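Local coordinates for protein CysE, serine acetyltransferase (Brucella abortus, PDB 4HZD) that probably transfers the acetyl group of acetyl-coenzyme A to L-serine, an early step of cysteine biosynthesis, working as a hexamer with a left-handed beta-helical domain, at residues 19-24 and 45-51; 76-80 and 125-130; 157-161 and 178-182; 226-230 and 256-260. All blocks are in the same frame, centred on the assembly; numbering follows the deposited sequence.

Contact 1: residues 19-24 and 45-51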
loop_
_atom_site.group_PDB
_atom_site.type_symbol
_atom_site.label_atom_id
_atom_site.label_comp_id
_atom_site.label_asym_id
_atom_site.label_seq_id
_atom_site.Cartn_x
_atom_site.Cartn_y
_atom_site.Cartn_z
ATOM N N ILE A 19 30.870 6.847 -13.801
ATOM C CA ILE A 19 29.414 7.064 -13.835
ATOM C C ILE A 19 28.831 6.757 -12.455
ATOM O O ILE A 19 28.142 7.592 -11.893
ATOM C CB ILE A 19 28.679 6.297 -14.978
ATOM C CG1 ILE A 19 29.058 6.851 -16.373
ATOM C CG2 ILE A 19 27.153 6.383 -14.805
ATOM C CD1 ILE A 19 28.718 5.916 -17.556
ATOM N N TRP A 20 29.144 5.583 -11.898
ATOM C CA TRP A 20 28.666 5.209 -10.535
ATOM C C TRP A 20 29.164 6.130 -9.455
ATOM O O TRP A 20 28.420 6.491 -8.519
ATOM C CB TRP A 20 29.106 3.790 -10.234
ATOM C CG TRP A 20 28.719 3.208 -8.887
ATOM C CD1 TRP A 20 29.527 2.456 -8.046
ATOM C CD2 TRP A 20 27.404 3.276 -8.203
ATOM N NE1 TRP A 20 28.830 2.040 -6.929
ATOM C CE2 TRP A 20 27.549 2.501 -6.961
ATOM C CE3 TRP A 20 26.168 3.875 -8.488
ATOM C CZ2 TRP A 20 26.495 2.346 -6.065
ATOM C CZ3 TRP A 20 25.113 3.705 -7.588
ATOM C CH2 TRP A 20 25.281 2.978 -6.388
ATOM N N HIS A 21 30.440 6.502 -9.527
ATOM C CA HIS A 21 30.988 7.374 -8.486
ATOM C C HIS A 21 30.366 8.735 -8.517
ATOM O O HIS A 21 30.066 9.288 -7.455
ATOM C CB HIS A 21 32.526 7.456 -8.533
ATOM C CG HIS A 21 33.202 6.133 -8.294
ATOM N ND1 HIS A 21 34.090 5.606 -9.162
ATOM C CD2 HIS A 21 33.056 5.199 -7.259
ATOM C CE1 HIS A 21 34.508 4.403 -8.700
ATOM N NE2 HIS A 21 33.871 4.152 -7.543
ATOM N N SER A 22 30.159 9.308 -9.701
ATOM C CA SER A 22 29.467 10.610 -9.758
ATOM C C SER A 22 28.047 10.498 -9.226
ATOM O O SER A 22 27.574 11.399 -8.536
ATOM C CB SER A 22 29.394 11.197 -11.171
ATOM O OG SER A 22 30.635 11.059 -11.791
ATOM N N ILE A 23 27.353 9.414 -9.581
ATOM C CA ILE A 23 25.992 9.227 -9.096
ATOM C C ILE A 23 25.967 9.139 -7.556
ATOM O O ILE A 23 25.131 9.754 -6.940
ATOM C CB ILE A 23 25.292 8.005 -9.739
ATOM C CG1 ILE A 23 24.888 8.346 -11.179
ATOM C CG2 ILE A 23 24.052 7.572 -8.917
ATOM C CD1 ILE A 23 24.605 7.113 -12.034
ATOM N N ARG A 24 26.892 8.403 -6.954
ATOM C CA ARG A 24 26.964 8.323 -5.482
ATOM C C ARG A 24 27.191 9.717 -4.836
ATOM O O ARG A 24 26.532 10.071 -3.855
ATOM C CB ARG A 24 28.059 7.344 -5.049
ATOM C CG ARG A 24 27.760 5.873 -5.375
ATOM C CD ARG A 24 28.755 4.966 -4.603
ATOM N NE ARG A 24 28.521 5.030 -3.156
ATOM C CZ ARG A 24 27.556 4.378 -2.515
ATOM N NH1 ARG A 24 26.697 3.619 -3.179
ATOM N NH2 ARG A 24 27.441 4.479 -1.203
ATOM N N ILE A 45 20.061 4.658 -4.089
ATOM C CA ILE A 45 21.450 4.798 -4.523
ATOM C C ILE A 45 22.427 4.430 -3.391
ATOM O O ILE A 45 23.242 3.533 -3.546
ATOM C CB ILE A 45 21.764 6.266 -4.906
ATOM C CG1 ILE A 45 20.837 6.796 -6.030
ATOM C CG2 ILE A 45 23.253 6.461 -5.176
ATOM C CD1 ILE A 45 21.049 6.181 -7.395
ATOM N N LEU A 46 22.374 5.179 -2.283
ATOM C CA LEU A 46 23.514 5.192 -1.348
ATOM C C LEU A 46 23.721 3.864 -0.593
ATOM O O LEU A 46 24.846 3.486 -0.334
ATOM C CB LEU A 46 23.475 6.419 -0.446
ATOM C CG LEU A 46 23.788 7.687 -1.253
ATOM C CD1 LEU A 46 23.331 8.940 -0.553
ATOM C CD2 LEU A 46 25.275 7.787 -1.591
ATOM N N ASN A 47 22.648 3.145 -0.288
ATOM C CA ASN A 47 22.779 1.820 0.319
ATOM C C ASN A 47 23.128 0.716 -0.694
ATOM O O ASN A 47 23.347 -0.417 -0.280
ATOM C CB ASN A 47 21.490 1.366 1.061
ATOM C CG ASN A 47 21.144 2.226 2.264
ATOM O OD1 ASN A 47 21.981 2.956 2.770
ATOM N ND2 ASN A 47 19.892 2.131 2.730
ATOM N N GLN A 48 23.110 1.013 -1.999
ATOM C CA GLN A 48 23.304 -0.033 -2.999
ATOM C C GLN A 48 24.801 -0.227 -3.203
ATOM O O GLN A 48 25.560 0.746 -3.193
ATOM C CB GLN A 48 22.621 0.349 -4.329
ATOM C CG GLN A 48 21.122 0.624 -4.193
ATOM C CD GLN A 48 20.296 -0.644 -4.052
ATOM O OE1 GLN A 48 20.811 -1.748 -4.208
ATOM N NE2 GLN A 48 19.007 -0.492 -3.779
ATOM N N PRO A 49 25.242 -1.473 -3.366
ATOM C CA PRO A 49 26.690 -1.610 -3.598
ATOM C C PRO A 49 27.089 -1.487 -5.077
ATOM O O PRO A 49 28.278 -1.631 -5.389
ATOM C CB PRO A 49 26.996 -3.032 -3.113
ATOM C CG PRO A 49 25.724 -3.778 -3.343
ATOM C CD PRO A 49 24.582 -2.778 -3.161
ATOM N N SER A 50 26.126 -1.234 -5.976
ATOM C CA SER A 50 26.466 -1.122 -7.402
ATOM C C SER A 50 25.425 -0.314 -8.173
ATOM O O SER A 50 24.263 -0.200 -7.754
ATOM C CB SER A 50 26.637 -2.523 -8.038
ATOM O OG SER A 50 25.399 -3.234 -8.124
ATOM N N LEU A 51 25.847 0.259 -9.296
ATOM C CA LEU A 51 24.926 0.964 -10.167
ATOM C C LEU A 51 23.846 0.018 -10.669
ATOM O O LEU A 51 22.682 0.389 -10.704
ATOM C CB LEU A 51 25.701 1.636 -11.313
ATOM C CG LEU A 51 24.896 2.381 -12.387
ATOM C CD1 LEU A 51 24.053 3.523 -11.796
ATOM C CD2 LEU A 51 25.890 2.953 -13.377
#

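Contact 2: residues 76-80 and 125-130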
loop_
_atom_site.group_PDB
_atom_site.type_symbol
_atom_site.label_atom_id
_atom_site.label_comp_id
_atom_site.label_asym_id
_atom_site.label_seq_id
_atom_site.Cartn_x
_atom_site.Cartn_y
_atom_site.Cartn_z
ATOM N N THR A 76 13.950 -10.902 -10.229
ATOM C CA THR A 76 13.963 -11.296 -11.632
ATOM C C THR A 76 15.014 -10.488 -12.441
ATOM O O THR A 76 15.829 -11.082 -13.142
ATOM C CB THR A 76 12.527 -11.240 -12.226
ATOM O OG1 THR A 76 11.670 -11.942 -11.326
ATOM C CG2 THR A 76 12.475 -11.887 -13.609
ATOM N N PHE A 77 15.003 -9.153 -12.340
ATOM C CA PHE A 77 16.159 -8.335 -12.769
ATOM C C PHE A 77 17.544 -8.900 -12.388
ATOM O O PHE A 77 18.417 -8.997 -13.248
ATOM C CB PHE A 77 16.058 -6.916 -12.217
ATOM C CG PHE A 77 15.698 -5.885 -13.241
ATOM C CD1 PHE A 77 16.483 -5.712 -14.378
ATOM C CD2 PHE A 77 14.579 -5.063 -13.052
ATOM C CE1 PHE A 77 16.148 -4.753 -15.337
ATOM C CE2 PHE A 77 14.237 -4.097 -14.006
ATOM C CZ PHE A 77 15.031 -3.945 -15.136
ATOM N N ASP A 78 17.747 -9.267 -11.114
ATOM C CA ASP A 78 18.995 -9.907 -10.660
ATOM C C ASP A 78 19.357 -11.134 -11.515
ATOM O O ASP A 78 20.515 -11.315 -11.850
ATOM C CB ASP A 78 18.892 -10.410 -9.204
ATOM C CG ASP A 78 18.805 -9.290 -8.161
ATOM O OD1 ASP A 78 19.408 -8.218 -8.347
ATOM O OD2 ASP A 78 18.171 -9.519 -7.102
ATOM N N THR A 79 18.371 -11.995 -11.791
ATOM C CA THR A 79 18.521 -13.187 -12.629
ATOM C C THR A 79 18.969 -12.811 -14.076
ATOM O O THR A 79 19.907 -13.420 -14.629
ATOM C CB THR A 79 17.209 -14.040 -12.661
ATOM O OG1 THR A 79 16.960 -14.556 -11.343
ATOM C CG2 THR A 79 17.375 -15.226 -13.546
ATOM N N MET A 80 18.319 -11.787 -14.653
ATOM C CA MET A 80 18.707 -11.253 -15.963
ATOM C C MET A 80 20.184 -10.780 -15.990
ATOM O O MET A 80 20.939 -11.180 -16.859
ATOM C CB MET A 80 17.729 -10.168 -16.416
ATOM C CG MET A 80 17.917 -9.733 -17.864
ATOM S SD MET A 80 19.060 -8.356 -17.934
ATOM C CE MET A 80 17.845 -7.045 -17.734
ATOM N N ARG A 125 14.583 -4.583 -21.904
ATOM C CA ARG A 125 15.686 -5.543 -21.884
ATOM C C ARG A 125 15.331 -6.754 -20.992
ATOM O O ARG A 125 15.565 -7.901 -21.362
ATOM C CB ARG A 125 16.964 -4.851 -21.393
ATOM C CG ARG A 125 17.417 -3.717 -22.312
ATOM C CD ARG A 125 18.906 -3.381 -22.198
ATOM N NE ARG A 125 19.212 -2.050 -22.773
ATOM C CZ ARG A 125 19.286 -1.796 -24.087
ATOM N NH1 ARG A 125 19.035 -2.758 -24.984
ATOM N NH2 ARG A 125 19.592 -0.580 -24.507
ATOM N N LEU A 126 14.761 -6.488 -19.822
ATOM C CA LEU A 126 14.311 -7.564 -18.925
ATOM C C LEU A 126 13.244 -8.416 -19.597
ATOM O O LEU A 126 13.378 -9.635 -19.670
ATOM C CB LEU A 126 13.768 -6.999 -17.595
ATOM C CG LEU A 126 13.271 -8.068 -16.580
ATOM C CD1 LEU A 126 14.352 -9.152 -16.392
ATOM C CD2 LEU A 126 12.858 -7.423 -15.243
ATOM N N ALA A 127 12.181 -7.767 -20.059
ATOM C CA ALA A 127 11.079 -8.450 -20.748
ATOM C C ALA A 127 11.541 -9.305 -21.941
ATOM O O ALA A 127 11.032 -10.413 -22.185
ATOM C CB ALA A 127 10.022 -7.421 -21.184
ATOM N N HIS A 128 12.496 -8.779 -22.690
ATOM C CA HIS A 128 13.012 -9.424 -23.914
ATOM C C HIS A 128 13.725 -10.728 -23.566
ATOM O O HIS A 128 13.492 -11.769 -24.179
ATOM C CB HIS A 128 13.943 -8.460 -24.678
ATOM C CG HIS A 128 14.501 -9.038 -25.971
ATOM N ND1 HIS A 128 13.744 -9.211 -27.088
ATOM C CD2 HIS A 128 15.800 -9.481 -26.303
ATOM C CE1 HIS A 128 14.512 -9.744 -28.069
ATOM N NE2 HIS A 128 15.765 -9.907 -27.586
ATOM N N TRP A 129 14.609 -10.656 -22.587
ATOM C CA TRP A 129 15.273 -11.843 -22.056
ATOM C C TRP A 129 14.272 -12.923 -21.568
ATOM O O TRP A 129 14.365 -14.131 -21.937
ATOM C CB TRP A 129 16.252 -11.404 -20.955
ATOM C CG TRP A 129 17.001 -12.564 -20.350
ATOM C CD1 TRP A 129 17.954 -13.389 -20.965
ATOM C CD2 TRP A 129 16.815 -13.132 -19.014
ATOM N NE1 TRP A 129 18.377 -14.365 -20.093
ATOM C CE2 TRP A 129 17.729 -14.273 -18.918
ATOM C CE3 TRP A 129 16.005 -12.819 -17.922
ATOM C CZ2 TRP A 129 17.813 -15.038 -17.772
ATOM C CZ3 TRP A 129 16.112 -13.583 -16.764
ATOM C CH2 TRP A 129 16.999 -14.665 -16.691
ATOM N N LEU A 130 13.317 -12.499 -20.723
ATOM C CA LEU A 130 12.261 -13.396 -20.215
ATOM C C LEU A 130 11.515 -14.068 -21.361
ATOM O O LEU A 130 11.261 -15.273 -21.312
ATOM C CB LEU A 130 11.255 -12.619 -19.318
ATOM C CG LEU A 130 11.902 -12.173 -18.003
ATOM C CD1 LEU A 130 10.955 -11.309 -17.202
ATOM C CD2 LEU A 130 12.325 -13.368 -17.153
#

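Contact 3: residues 157-161 and 178-182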
loop_
_atom_site.group_PDB
_atom_site.type_symbol
_atom_site.label_atom_id
_atom_site.label_comp_id
_atom_site.label_asym_id
_atom_site.label_seq_id
_atom_site.Cartn_x
_atom_site.Cartn_y
_atom_site.Cartn_z
ATOM N N ALA A 157 9.479 -8.933 -28.081
ATOM C CA ALA A 157 10.260 -9.539 -29.185
ATOM C C ALA A 157 11.016 -8.486 -29.969
ATOM O O ALA A 157 11.869 -8.827 -30.802
ATOM C CB ALA A 157 9.359 -10.344 -30.134
ATOM N N ALA A 158 10.711 -7.211 -29.703
ATOM C CA ALA A 158 11.415 -6.105 -30.346
ATOM C C ALA A 158 12.879 -6.197 -29.957
ATOM O O ALA A 158 13.197 -6.753 -28.900
ATOM C CB ALA A 158 10.848 -4.732 -29.945
ATOM N N ARG A 159 13.772 -5.689 -30.818
ATOM C CA ARG A 159 15.201 -5.698 -30.495
ATOM C C ARG A 159 15.731 -4.274 -30.403
ATOM O O ARG A 159 15.566 -3.490 -31.347
ATOM C CB ARG A 159 15.988 -6.548 -31.504
ATOM C CG ARG A 159 15.576 -8.000 -31.433
ATOM C CD ARG A 159 16.695 -8.965 -31.754
ATOM N NE ARG A 159 16.828 -9.327 -33.163
ATOM C CZ ARG A 159 15.884 -9.263 -34.102
ATOM N NH1 ARG A 159 14.651 -8.847 -33.827
ATOM N NH2 ARG A 159 16.191 -9.635 -35.341
ATOM N N LEU A 160 16.295 -3.922 -29.249
ATOM C CA LEU A 160 16.800 -2.559 -29.023
ATOM C C LEU A 160 18.290 -2.539 -28.715
ATOM O O LEU A 160 18.753 -3.228 -27.790
ATOM C CB LEU A 160 16.053 -1.855 -27.889
ATOM C CG LEU A 160 14.524 -1.746 -27.914
ATOM C CD1 LEU A 160 14.026 -1.073 -26.637
ATOM C CD2 LEU A 160 14.065 -0.955 -29.133
ATOM N N GLY A 161 19.027 -1.718 -29.461
ATOM C CA GLY A 161 20.478 -1.631 -29.299
ATOM C C GLY A 161 20.869 -0.847 -28.061
ATOM O O GLY A 161 20.024 -0.410 -27.280
ATOM N N ALA A 178 10.092 -5.086 -34.865
ATOM C CA ALA A 178 11.015 -3.918 -34.957
ATOM C C ALA A 178 12.418 -4.238 -34.473
ATOM O O ALA A 178 12.619 -5.043 -33.520
ATOM C CB ALA A 178 10.478 -2.724 -34.185
ATOM N N VAL A 179 13.376 -3.582 -35.133
ATOM C CA VAL A 179 14.784 -3.622 -34.761
ATOM C C VAL A 179 15.298 -2.178 -34.677
ATOM O O VAL A 179 15.131 -1.392 -35.607
ATOM C CB VAL A 179 15.665 -4.427 -35.729
ATOM C CG1 VAL A 179 17.093 -4.437 -35.217
ATOM C CG2 VAL A 179 15.155 -5.860 -35.879
ATOM N N VAL A 180 15.865 -1.833 -33.527
ATOM C CA VAL A 180 16.560 -0.577 -33.370
ATOM C C VAL A 180 18.027 -0.884 -33.068
ATOM O O VAL A 180 18.330 -1.583 -32.101
ATOM C CB VAL A 180 15.950 0.270 -32.216
ATOM C CG1 VAL A 180 16.642 1.619 -32.113
ATOM C CG2 VAL A 180 14.465 0.449 -32.409
ATOM N N GLU A 181 18.935 -0.339 -33.871
ATOM C CA GLU A 181 20.374 -0.547 -33.645
ATOM C C GLU A 181 20.966 0.466 -32.642
ATOM O O GLU A 181 20.231 1.271 -32.095
ATOM C CB GLU A 181 21.115 -0.561 -34.989
ATOM C CG GLU A 181 20.715 -1.759 -35.834
ATOM C CD GLU A 181 21.368 -1.807 -37.215
ATOM O OE1 GLU A 181 22.393 -1.133 -37.468
ATOM O OE2 GLU A 181 20.829 -2.530 -38.060
ATOM N N ASP A 182 22.275 0.419 -32.397
ATOM C CA ASP A 182 22.913 1.337 -31.436
ATOM C C ASP A 182 22.872 2.796 -31.762
ATOM O O ASP A 182 22.702 3.189 -32.917
ATOM C CB ASP A 182 24.375 0.959 -31.176
ATOM C CG ASP A 182 24.540 -0.480 -30.855
ATOM O OD1 ASP A 182 23.550 -1.121 -30.432
ATOM O OD2 ASP A 182 25.661 -0.987 -31.027
HETATM O O HOH W 1 12.444 -7.860 -33.639
#

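Contact 4: residues 226-230 and 256-260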
loop_
_atom_site.group_PDB
_atom_site.type_symbol
_atom_site.label_atom_id
_atom_site.label_comp_id
_atom_site.label_asym_id
_atom_site.label_seq_id
_atom_site.Cartn_x
_atom_site.Cartn_y
_atom_site.Cartn_z
ATOM N N GLN A 226 21.256 4.650 -41.846
ATOM C CA GLN A 226 22.170 5.153 -40.870
ATOM C C GLN A 226 22.309 6.682 -40.866
ATOM O O GLN A 226 22.374 7.304 -41.924
ATOM C CB GLN A 226 23.524 4.483 -41.098
ATOM C CG GLN A 226 24.490 4.671 -39.954
ATOM C CD GLN A 226 25.666 3.729 -40.016
ATOM O OE1 GLN A 226 25.921 3.099 -41.043
ATOM N NE2 GLN A 226 26.391 3.619 -38.901
ATOM N N CYS A 227 22.341 7.265 -39.662
ATOM C CA CYS A 227 22.550 8.712 -39.443
ATOM C C CYS A 227 21.427 9.618 -39.909
ATOM O O CYS A 227 21.529 10.831 -39.793
ATOM C CB CYS A 227 23.863 9.176 -40.053
ATOM S SG CYS A 227 25.245 8.218 -39.430
ATOM N N SER A 228 20.358 9.039 -40.437
ATOM C CA SER A 228 19.228 9.839 -40.902
ATOM C C SER A 228 18.400 10.375 -39.765
ATOM O O SER A 228 18.459 9.848 -38.632
ATOM C CB SER A 228 18.389 9.035 -41.885
ATOM O OG SER A 228 19.217 8.735 -43.008
ATOM N N LYS A 229 17.641 11.429 -40.074
ATOM C CA LYS A 229 16.785 12.112 -39.116
ATOM C C LYS A 229 15.334 12.210 -39.595
ATOM O O LYS A 229 15.060 12.554 -40.750
ATOM C CB LYS A 229 17.322 13.503 -38.784
ATOM C CG LYS A 229 18.705 13.531 -38.147
ATOM C CD LYS A 229 19.264 14.950 -38.164
ATOM C CE LYS A 229 20.583 15.071 -37.395
ATOM N NZ LYS A 229 21.385 13.812 -37.462
ATOM N N ILE A 230 14.409 11.892 -38.692
ATOM C CA ILE A 230 12.978 11.962 -38.986
ATOM C C ILE A 230 12.391 13.154 -38.252
ATOM O O ILE A 230 12.336 13.187 -37.011
ATOM C CB ILE A 230 12.223 10.627 -38.657
ATOM C CG1 ILE A 230 12.991 9.383 -39.134
ATOM C CG2 ILE A 230 10.761 10.649 -39.138
ATOM C CD1 ILE A 230 12.970 9.089 -40.627
ATOM N N GLU A 256 20.211 16.809 -46.463
ATOM C CA GLU A 256 21.301 15.887 -46.231
ATOM C C GLU A 256 21.796 16.054 -44.805
ATOM O O GLU A 256 21.774 17.154 -44.267
ATOM C CB GLU A 256 22.425 16.235 -47.191
ATOM C CG GLU A 256 23.385 15.113 -47.516
ATOM C CD GLU A 256 24.425 15.562 -48.526
ATOM O OE1 GLU A 256 24.040 15.826 -49.683
ATOM O OE2 GLU A 256 25.624 15.660 -48.164
ATOM N N THR A 257 22.269 14.984 -44.183
ATOM C CA THR A 257 22.698 15.103 -42.786
ATOM C C THR A 257 23.844 14.153 -42.468
ATOM O O THR A 257 23.980 13.122 -43.113
ATOM C CB THR A 257 21.484 14.921 -41.821
ATOM O OG1 THR A 257 21.821 15.381 -40.511
ATOM C CG2 THR A 257 21.013 13.489 -41.768
ATOM N N GLY A 258 24.682 14.506 -41.496
ATOM C CA GLY A 258 25.771 13.628 -41.063
ATOM C C GLY A 258 25.508 13.084 -39.671
ATOM O O GLY A 258 24.559 13.515 -39.019
ATOM N N CYS A 259 26.344 12.145 -39.216
ATOM C CA CYS A 259 26.278 11.608 -37.836
ATOM C C CYS A 259 27.021 12.431 -36.783
ATOM O O CYS A 259 27.664 13.435 -37.104
ATOM C CB CYS A 259 26.789 10.167 -37.773
ATOM S SG CYS A 259 25.487 8.923 -37.553
ATOM N N THR A 260 26.934 11.947 -35.537
ATOM C CA THR A 260 27.487 12.555 -34.304
ATOM C C THR A 260 26.766 13.844 -33.914
ATOM O O THR A 260 25.527 13.896 -33.910
ATOM C CB THR A 260 29.003 12.748 -34.381
#

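Contact 1: residues 19-24 and 45-51
W20 lays its indole flat against the 48-50 turn and the start of the next helix at L51, and R24 grips the carbonyl of L46. With CG anti to the backbone N (chi1 -180°), the W20 ring reaches across to L51, whose N lies over the ring centre at 3.6 Å from W20 CD2. The C atom of S50 covers the same face nearer its rim, while CG of R24 covers the opposite face. Q48 O meets the ring in its plane, 3.4 Å from W20 CZ2.

The polar bonds come from the guanidinium. R24 NH2 donates to L46 O at 2.9 Å, with an N-H...O angle of 155°, in the carbonyl plane and on a lone pair. R24 NH1 adds a weak bond of 3.4 Å to the same L46 O. A bend at chi3 (67°) brings the end of R24 to this carbonyl.

Among apolar groups, I23 CG2 touches I45 CD1 at 3.6 Å and I23 CD1 touches L51 CD1 at 3.6 Å. Helices 51-63, 87-101 and 109-113 pack round these residues. Held by two N-H groups of R24, the L46 carbonyl probably helps fix the guanidinium beside the indole in this helical N-terminal region.

Contact 2: residues 76-80 and 125-130
T76 O accepts the backbone N of M80 at 3.0 Å, and this carbonyl also faces the second helix, 4.1 Å from L126 CD1. From there on the contact is apolar. L126 divides its two methyls between two partners: CD2 stands over the centre of the F77 ring, 3.7 Å from the centroid and 13° off the normal, a CH-pi contact, while CD1 meets M80 CB at 3.5 Å. L126 CG lies anti to the backbone N (chi1 -180°), which extends this fork toward the other helix. The segments belong to helices 70-83 and 116-132 of the helical part of the serine acetyltransferase, and their short axes pass 10.1 Å apart at 73°, a steep crossing. W129 offers a face and an edge. Over the face of its six-membered ring stands M80 CA, another CH-pi contact at 3.7 Å from the centroid, and M80 CB and CG lie against CE3 of the same indole. At the ring's edge T79 CG2 comes tightly to 3.2 Å from W129 CH2. T76 CG2 packs on L130 CD2, where F138 of helix 136-149 joins both residues. M56 and I59 of helix 51-63 and the ring of W87 also pack on F77.

Contact 3: residues 157-161 and 178-182
A157 O and A178 O share a water that can donate to both, though other acceptors compete for its protons and its position is somewhat doubtful. A158 follows, its CA pointing a C-H at A178 O, 3.6 Å away. R159 then makes the first bond of the parallel bridge: R159 N donates to A178 O at 3.0 Å, with the donor tilted 24° from the carbonyl plane. R159 O receives V180 N at 2.8 Å, almost straight at 175°. On the face of the sheet that R159 shares with V179, bends at chi2 and chi3 carry the arginine chain across toward V179, whose CG2 sits over one face of the guanidinium, 3.7 Å from R159 NH1. L160 turns to the other face, where its CD2 lies beside V180 CG2 at 3.6 Å, both side chains pointing the same way. At G161 the pairing weakens: G161 N reaches V180 O at 2.7 Å, but with a poor angle of 127°. Lacking a side chain, G161 lets D182 OD1 come close to its CA, and the same oxygen accepts S162 N. The two strands belong to successive coils of the left-handed beta-helix. Strand 159-160 is an edge strand of its sheet within the chain and abuts helix 116-132, where R125 bonds to L160 O and G161 O and H124 to A158 O, while V179 passes the pairing on to I206 in strand 205-206.

Contact 4: residues 226-230 and 256-260
C227 and C259 are brought together by a chi1 of -55° at C227, which holds SG beside its backbone N, and one of -107° at C259, away from any staggered value. Their sulfurs join in a disulfide, C227 SG to C259 SG 2.0 Å, whose chi3 of -96° is close to the 90° magnitude that such a bond prefers, so the bridge itself carries little twist strain. Two residues before C259, T257 presses CG2 to within 3.4 Å of C227 O. This carbonyl is buried by the contact and finds no polar partner in the model. T257 OG1, anti to its backbone N, meets the aliphatic end of K229, 3.4 Å from K229 CE. K229 NZ ends 3.5 Å from G258 O. The C-terminal tail is thus tied covalently to a beta-helix turn and also touches strand 229-230 through T257 and K229. The K229 side chain lies about 4 Å from bound coenzyme A, beside the cofactor pocket. Within the sheet, strand 229-230 pairs through K229 with V244 and V246 of strand 244-247; T245 of that strand, a coenzyme A pocket residue, touches both K229 and T257, and N243 just before it donates to T257 O.

Contacts 1 and 2 are buried packing between helices in the N-terminal part, whereas contacts 3 and 4 are partly buried and belong to the left-handed beta-helix, with contact 4 running out into the C-terminal tail. Their chemistry follows this division: an indole lying against backbone and a guanidinium on one backbone carbonyl in contact 1, methyls on aromatic faces in contact 2, backbone hydrogen bonds in contact 3 and a covalent bridge in contact 4. Contacts 2 and 3 touch directly through the side chain of R125, joining helix 116-132 to the first coils. Contacts 1 and 4 stay far apart, their centres about 35 Å from each other.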